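Long-range contacts in ribonuclease J (Methanolobus psychrophilus R15, PDB 5HAB), which probably degrades RNA as a metal-dependent exoribonuclease of the beta-CASP branch of the metallo-beta-lactamase superfamily: residues 215-220 / 421-426; 225-230 / 414-419. The protein carries 1 engineered substitution. All coordinates share one frame; numbering follows the deposited sequence.

Interaction 1 (215-220 / 421-426); sequences KELGKE and RMLKPE
G218 meets the last turn of helix 413-423 with its bare CA. Two CA-H...O contacts form there. G218 CA lies 3.5 Å from M422 O, with an angle of 151° at the hydrogen. G218 CA is also 3.3 Å from L423 O. There is no room for a CB at G218: M422 O fills that place. Helix 211-220 lies beside the end of helix 413-423, and each leads into a neighbouring parallel strand of one mixed sheet, 222-228 and 427-431. E426 and V222 already share backbone hydrogen bonds at the start of that pairing.

The K215 side chain lies at the partly exposed side of the contact. Its CB points away from M422. CG makes the apolar contact, with K215 CG at 4.2 Å from M422 CG. CD and CE carry the chain on, extended, without a close contact to M422. NZ ends in a salt bridge with E256 of the second subunit. The same E256 packs on M422.

On the sheet side, L217 CB touches L423 CD2 at 4.0 Å. L423 sets CG anti to its carbonyl carbon (chi1 -76°), and its CD2 branch swings back toward helix 211-220. Both leucines also rest on V192 of strand 189-194.

Two waters stitch the backbones on the other flank. Water 1 donates to K215 O at 2.9 Å and to M422 O at 3.2 Å. Water 2 donates to G218 O at 2.9 Å and to K424 O at 3.0 Å. K424 is the first residue to leave helical geometry, with positive phi.

M422 O accepts from water 1 and meets the G218 CA-H. The polar part of the contact therefore rests on weak CA-H...O contacts and water bridges to backbone carbonyls, not on direct hydrogen bonds.

Interaction 2 (225-230 / 414-419); sequences LITEST and EDHWEL
H416 of helix 413-423 meets T227 and E228 at the C-terminal end of strand 222-228, in the metallo-beta-lactamase part of this beta-CASP nuclease. Helix and strand run nearly antiparallel, at 168°, with their axes 10.8 Å apart.

The imidazole is the centre of the first shell. T227 OG1 lies in the plane of the ring, at its edge, 3.4 Å from H416 CE1. E228 O approaches the ring obliquely and is 2.9 Å from H416 CE1. It is also near NE2, but the angle is too poor for a hydrogen bond. E228 CG meets the edge as well, 3.9 Å from H416 CE1. The E228 carboxylate is turned 43° from the ring plane.

One turn along the helix, L419 adds the apolar part. Its CD2 sits 4.1 Å from L225 CD2, and the two side chains lie askew. L419 CD2 also touches T227 OG1 at 3.8 Å.

The second shell fixes these groups. T227 OG1 stands anti to the backbone N (chi1 -170°) and is hydrogen-bonded to A194 O. Y441 meets the H416 ring edge-to-face. E228 OE1 is gripped by H410 ND1 and F197 N. By sequence context E228 and H410 probably correspond to motifs A and B of the beta-CASP family, where an acidic residue and a histidine recur. Further on, T230 packs on a sugar of the bound RNA.

One water closes the cluster. Lying in the ring plane, water 3 is 2.6 Å from H416 NE2, and it donates to E228 OE2 at 2.6 Å.

Both contacts use helix 413-423, interaction 2 its first half and interaction 1 its end. Their centres are 13 Å apart. Helix 211-220 is followed by strand 222-228. Both segments of interaction 2 fall inside the chain loop closed by interaction 1. The two contacts touch through L225: its CB is 3.7 Å from P425 CB, and its CD1 is 3.8 Å from L423 CD1. Interaction 2 comes within about 4 Å of the bound RNA, nearest atoms, while interaction 1 stays about 19 Å from it. T230, beyond strand 222-228, makes that approach. Interaction 1 lies farther from the chain centre, about 24 Å against 15 Å, centre to centre. Both also touch the second subunit.

Interaction 1 (215-220 / 421-426)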
loop_
_atom_site.group_PDB
_atom_site.type_symbol
_atom_site.label_atom_id
_atom_site.label_comp_id
_atom_site.label_asym_id
_atom_site.label_seq_id
_atom_site.Cartn_x
_atom_site.Cartn_y
_atom_site.Cartn_z
ATOM N N LYS B 215 -1.554 32.453 -22.506
ATOM C CA LYS B 215 -0.267 33.097 -22.750
ATOM C C LYS B 215 -0.412 34.616 -22.728
ATOM O O LYS B 215 0.391 35.326 -22.104
ATOM C CB LYS B 215 0.314 32.642 -24.089
ATOM C CG LYS B 215 0.625 31.159 -24.170
ATOM C CD LYS B 215 1.237 30.805 -25.517
ATOM C CE LYS B 215 1.305 29.301 -25.717
ATOM N NZ LYS B 215 1.879 28.956 -27.046
ATOM N N GLU B 216 -1.443 35.106 -23.414
ATOM C CA GLU B 216 -1.758 36.532 -23.412
ATOM C C GLU B 216 -1.933 37.060 -21.992
ATOM O O GLU B 216 -1.334 38.068 -21.640
ATOM C CB GLU B 216 -3.014 36.812 -24.239
ATOM C CG GLU B 216 -2.792 36.719 -25.738
ATOM C CD GLU B 216 -4.014 37.135 -26.533
ATOM O OE1 GLU B 216 -5.132 37.083 -25.976
ATOM O OE2 GLU B 216 -3.858 37.513 -27.716
ATOM N N LEU B 217 -2.756 36.383 -21.190
ATOM C CA LEU B 217 -2.948 36.733 -19.778
ATOM C C LEU B 217 -1.621 36.803 -19.047
ATOM O O LEU B 217 -1.372 37.735 -18.280
ATOM C CB LEU B 217 -3.858 35.725 -19.073
ATOM C CG LEU B 217 -5.342 36.048 -18.954
ATOM C CD1 LEU B 217 -6.044 34.907 -18.257
ATOM C CD2 LEU B 217 -5.536 37.340 -18.183
ATOM N N GLY B 218 -0.787 35.792 -19.269
ATOM C CA GLY B 218 0.552 35.775 -18.715
ATOM C C GLY B 218 1.307 37.056 -19.014
ATOM O O GLY B 218 1.931 37.643 -18.130
ATOM N N LYS B 219 1.247 37.493 -20.268
ATOM C CA LYS B 219 1.962 38.702 -20.677
ATOM C C LYS B 219 1.312 39.996 -20.170
ATOM O O LYS B 219 2.000 40.984 -19.923
ATOM C CB LYS B 219 2.081 38.733 -22.202
ATOM C CG LYS B 219 2.982 37.631 -22.739
ATOM C CD LYS B 219 2.856 37.461 -24.240
ATOM C CE LYS B 219 3.648 36.250 -24.712
ATOM N NZ LYS B 219 3.240 35.806 -26.074
ATOM N N GLU B 220 -0.005 39.979 -19.994
ATOM C CA GLU B 220 -0.742 41.149 -19.522
ATOM C C GLU B 220 -0.503 41.393 -18.036
ATOM O O GLU B 220 -0.493 42.535 -17.581
ATOM C CB GLU B 220 -2.240 40.981 -19.792
ATOM C CG GLU B 220 -2.611 40.983 -21.271
ATOM C CD GLU B 220 -4.032 40.507 -21.519
ATOM O OE1 GLU B 220 -4.808 40.392 -20.542
ATOM O OE2 GLU B 220 -4.374 40.245 -22.691
ATOM N N ARG B 421 3.962 27.966 -16.481
ATOM C CA ARG B 421 4.832 28.633 -17.449
ATOM C C ARG B 421 4.057 29.571 -18.371
ATOM O O ARG B 421 4.608 30.546 -18.879
ATOM C CB ARG B 421 5.591 27.607 -18.293
ATOM C CG ARG B 421 6.709 26.879 -17.560
ATOM C CD ARG B 421 7.658 26.169 -18.532
ATOM N NE ARG B 421 7.735 26.824 -19.838
ATOM C CZ ARG B 421 7.126 26.379 -20.933
ATOM N NH1 ARG B 421 6.390 25.275 -20.880
ATOM N NH2 ARG B 421 7.248 27.037 -22.078
ATOM N N MET B 422 2.770 29.301 -18.557
ATOM C CA MET B 422 1.952 30.141 -19.421
ATOM C C MET B 422 1.425 31.383 -18.699
ATOM O O MET B 422 1.555 32.501 -19.199
ATOM C CB MET B 422 0.789 29.326 -19.991
ATOM C CG MET B 422 1.211 28.341 -21.073
ATOM S SD MET B 422 -0.177 27.490 -21.849
ATOM C CE MET B 422 -0.730 26.447 -20.501
ATOM N N LEU B 423 0.840 31.191 -17.523
ATOM C CA LEU B 423 0.230 32.305 -16.805
ATOM C C LEU B 423 1.266 33.189 -16.122
ATOM O O LEU B 423 0.990 34.351 -15.826
ATOM C CB LEU B 423 -0.773 31.787 -15.773
ATOM C CG LEU B 423 -2.111 31.316 -16.341
ATOM C CD1 LEU B 423 -3.021 30.809 -15.230
ATOM C CD2 LEU B 423 -2.773 32.451 -17.112
ATOM N N LYS B 424 2.452 32.631 -15.890
ATOM C CA LYS B 424 3.521 33.304 -15.147
ATOM C C LYS B 424 3.005 34.125 -13.958
ATOM O O LYS B 424 3.294 35.314 -13.847
ATOM C CB LYS B 424 4.335 34.194 -16.089
ATOM C CG LYS B 424 4.938 33.441 -17.268
ATOM C CD LYS B 424 5.691 34.374 -18.206
ATOM C CE LYS B 424 5.648 33.870 -19.643
ATOM N NZ LYS B 424 6.259 34.843 -20.594
ATOM N N PRO B 425 2.227 33.491 -13.066
ATOM C CA PRO B 425 1.644 34.284 -11.982
ATOM C C PRO B 425 2.684 34.819 -11.003
ATOM O O PRO B 425 3.726 34.205 -10.786
ATOM C CB PRO B 425 0.710 33.287 -11.296
ATOM C CG PRO B 425 1.354 31.975 -11.523
ATOM C CD PRO B 425 1.934 32.055 -12.911
ATOM N N GLU B 426 2.381 35.967 -10.415
ATOM C CA GLU B 426 3.254 36.589 -9.435
ATOM C C GLU B 426 3.168 35.845 -8.106
ATOM O O GLU B 426 4.151 35.736 -7.377
ATOM C CB GLU B 426 2.869 38.058 -9.262
ATOM C CG GLU B 426 3.737 38.853 -8.316
ATOM C CD GLU B 426 3.346 40.319 -8.292
ATOM O OE1 GLU B 426 2.462 40.706 -9.087
ATOM O OE2 GLU B 426 3.918 41.080 -7.480
HETATM O O HOH W 1 3.066 34.385 -21.341
HETATM O O HOH W 2 1.994 37.676 -15.248
#

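Interaction 2 (225-230 / 414-419)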
loop_
_atom_site.group_PDB
_atom_site.type_symbol
_atom_site.label_atom_id
_atom_site.label_comp_id
_atom_site.label_asym_id
_atom_site.label_seq_id
_atom_site.Cartn_x
_atom_site.Cartn_y
_atom_site.Cartn_z
ATOM N N LEU B 225 -2.478 33.202 -8.961
ATOM C CA LEU B 225 -3.142 32.029 -9.499
ATOM C C LEU B 225 -3.621 31.166 -8.343
ATOM O O LEU B 225 -2.839 30.807 -7.458
ATOM C CB LEU B 225 -2.200 31.236 -10.414
ATOM C CG LEU B 225 -2.658 29.836 -10.834
ATOM C CD1 LEU B 225 -3.946 29.902 -11.637
ATOM C CD2 LEU B 225 -1.575 29.115 -11.628
ATOM N N ILE B 226 -4.919 30.883 -8.330
ATOM C CA ILE B 226 -5.478 29.890 -7.430
ATOM C C ILE B 226 -5.731 28.671 -8.287
ATOM O O ILE B 226 -6.499 28.736 -9.246
ATOM C CB ILE B 226 -6.767 30.371 -6.743
ATOM C CG1 ILE B 226 -6.489 31.580 -5.845
ATOM C CG2 ILE B 226 -7.432 29.227 -5.971
ATOM C CD1 ILE B 226 -6.749 32.916 -6.513
ATOM N N THR B 227 -5.075 27.563 -7.969
ATOM C CA THR B 227 -5.203 26.378 -8.805
ATOM C C THR B 227 -5.241 25.136 -7.922
ATOM O O THR B 227 -4.733 25.139 -6.802
ATOM C CB THR B 227 -4.061 26.295 -9.850
ATOM O OG1 THR B 227 -4.340 25.255 -10.793
ATOM C CG2 THR B 227 -2.714 26.035 -9.193
ATOM N N GLU B 228 -5.888 24.091 -8.422
ATOM C CA GLU B 228 -6.052 22.849 -7.674
ATOM C C GLU B 228 -4.716 22.137 -7.469
ATOM O O GLU B 228 -3.811 22.254 -8.287
ATOM C CB GLU B 228 -7.033 21.926 -8.401
ATOM C CG GLU B 228 -6.519 21.442 -9.754
ATOM C CD GLU B 228 -7.244 20.207 -10.251
ATOM O OE1 GLU B 228 -8.457 20.297 -10.510
ATOM O OE2 GLU B 228 -6.603 19.143 -10.380
ATOM N N SER B 229 -4.589 21.413 -6.365
ATOM C CA SER B 229 -3.399 20.607 -6.132
ATOM C C SER B 229 -3.740 19.119 -6.162
ATOM O O SER B 229 -2.873 18.283 -5.943
ATOM C CB SER B 229 -2.766 20.965 -4.793
ATOM O OG SER B 229 -3.620 20.594 -3.730
ATOM N N THR B 230 -5.006 18.817 -6.453
ATOM C CA THR B 230 -5.591 17.479 -6.331
ATOM C C THR B 230 -4.738 16.324 -6.863
ATOM O O THR B 230 -4.549 15.327 -6.169
ATOM C CB THR B 230 -6.959 17.424 -7.055
ATOM O OG1 THR B 230 -7.754 18.546 -6.660
ATOM C CG2 THR B 230 -7.704 16.144 -6.712
ATOM N N GLU B 414 2.822 17.802 -14.694
ATOM C CA GLU B 414 3.374 18.528 -15.838
ATOM C C GLU B 414 2.354 19.478 -16.464
ATOM O O GLU B 414 2.720 20.494 -17.069
ATOM C CB GLU B 414 3.898 17.548 -16.892
ATOM C CG GLU B 414 4.956 16.585 -16.371
ATOM C CD GLU B 414 6.060 17.289 -15.608
ATOM O OE1 GLU B 414 6.574 18.308 -16.114
ATOM O OE2 GLU B 414 6.429 16.818 -14.513
ATOM N N ASP B 415 1.075 19.144 -16.323
ATOM C CA ASP B 415 0.011 20.057 -16.722
ATOM C C ASP B 415 0.097 21.341 -15.895
ATOM O O ASP B 415 0.001 22.451 -16.429
ATOM C CB ASP B 415 -1.354 19.395 -16.553
ATOM C CG ASP B 415 -1.493 18.141 -17.391
ATOM O OD1 ASP B 415 -1.269 18.221 -18.614
ATOM O OD2 ASP B 415 -1.814 17.070 -16.826
ATOM N N HIS B 416 0.305 21.184 -14.591
ATOM C CA HIS B 416 0.498 22.335 -13.713
ATOM C C HIS B 416 1.771 23.085 -14.051
ATOM O O HIS B 416 1.813 24.310 -13.974
ATOM C CB HIS B 416 0.522 21.899 -12.251
ATOM C CG HIS B 416 -0.838 21.660 -11.679
ATOM N ND1 HIS B 416 -1.778 22.663 -11.568
ATOM C CD2 HIS B 416 -1.420 20.538 -11.191
ATOM C CE1 HIS B 416 -2.880 22.169 -11.033
ATOM N NE2 HIS B 416 -2.690 20.883 -10.793
ATOM N N TRP B 417 2.806 22.342 -14.426
ATOM C CA TRP B 417 4.077 22.923 -14.845
ATOM C C TRP B 417 3.873 23.886 -16.018
ATOM O O TRP B 417 4.289 25.053 -15.978
ATOM C CB TRP B 417 5.052 21.803 -15.222
ATOM C CG TRP B 417 6.392 22.257 -15.684
ATOM C CD1 TRP B 417 6.817 22.376 -16.972
ATOM C CD2 TRP B 417 7.503 22.614 -14.857
ATOM N NE1 TRP B 417 8.122 22.805 -17.002
ATOM C CE2 TRP B 417 8.567 22.959 -15.717
ATOM C CE3 TRP B 417 7.700 22.688 -13.476
ATOM C CZ2 TRP B 417 9.808 23.368 -15.239
ATOM C CZ3 TRP B 417 8.936 23.093 -13.004
ATOM C CH2 TRP B 417 9.972 23.429 -13.883
ATOM N N GLU B 418 3.200 23.398 -17.054
ATOM C CA GLU B 418 2.965 24.206 -18.242
ATOM C C GLU B 418 1.992 25.360 -17.975
ATOM O O GLU B 418 2.161 26.454 -18.518
ATOM C CB GLU B 418 2.462 23.321 -19.384
ATOM C CG GLU B 418 3.502 22.287 -19.816
ATOM C CD GLU B 418 3.257 21.739 -21.206
ATOM O OE1 GLU B 418 4.110 20.964 -21.693
ATOM O OE2 GLU B 418 2.221 22.085 -21.816
ATOM N N LEU B 419 0.986 25.126 -17.139
ATOM C CA LEU B 419 0.074 26.203 -16.745
ATOM C C LEU B 419 0.861 27.329 -16.077
ATOM O O LEU B 419 0.664 28.513 -16.364
ATOM C CB LEU B 419 -1.014 25.687 -15.801
ATOM C CG LEU B 419 -1.971 26.751 -15.247
ATOM C CD1 LEU B 419 -2.759 27.403 -16.367
ATOM C CD2 LEU B 419 -2.913 26.160 -14.215
HETATM O O HOH W 3 -4.054 18.910 -9.820
#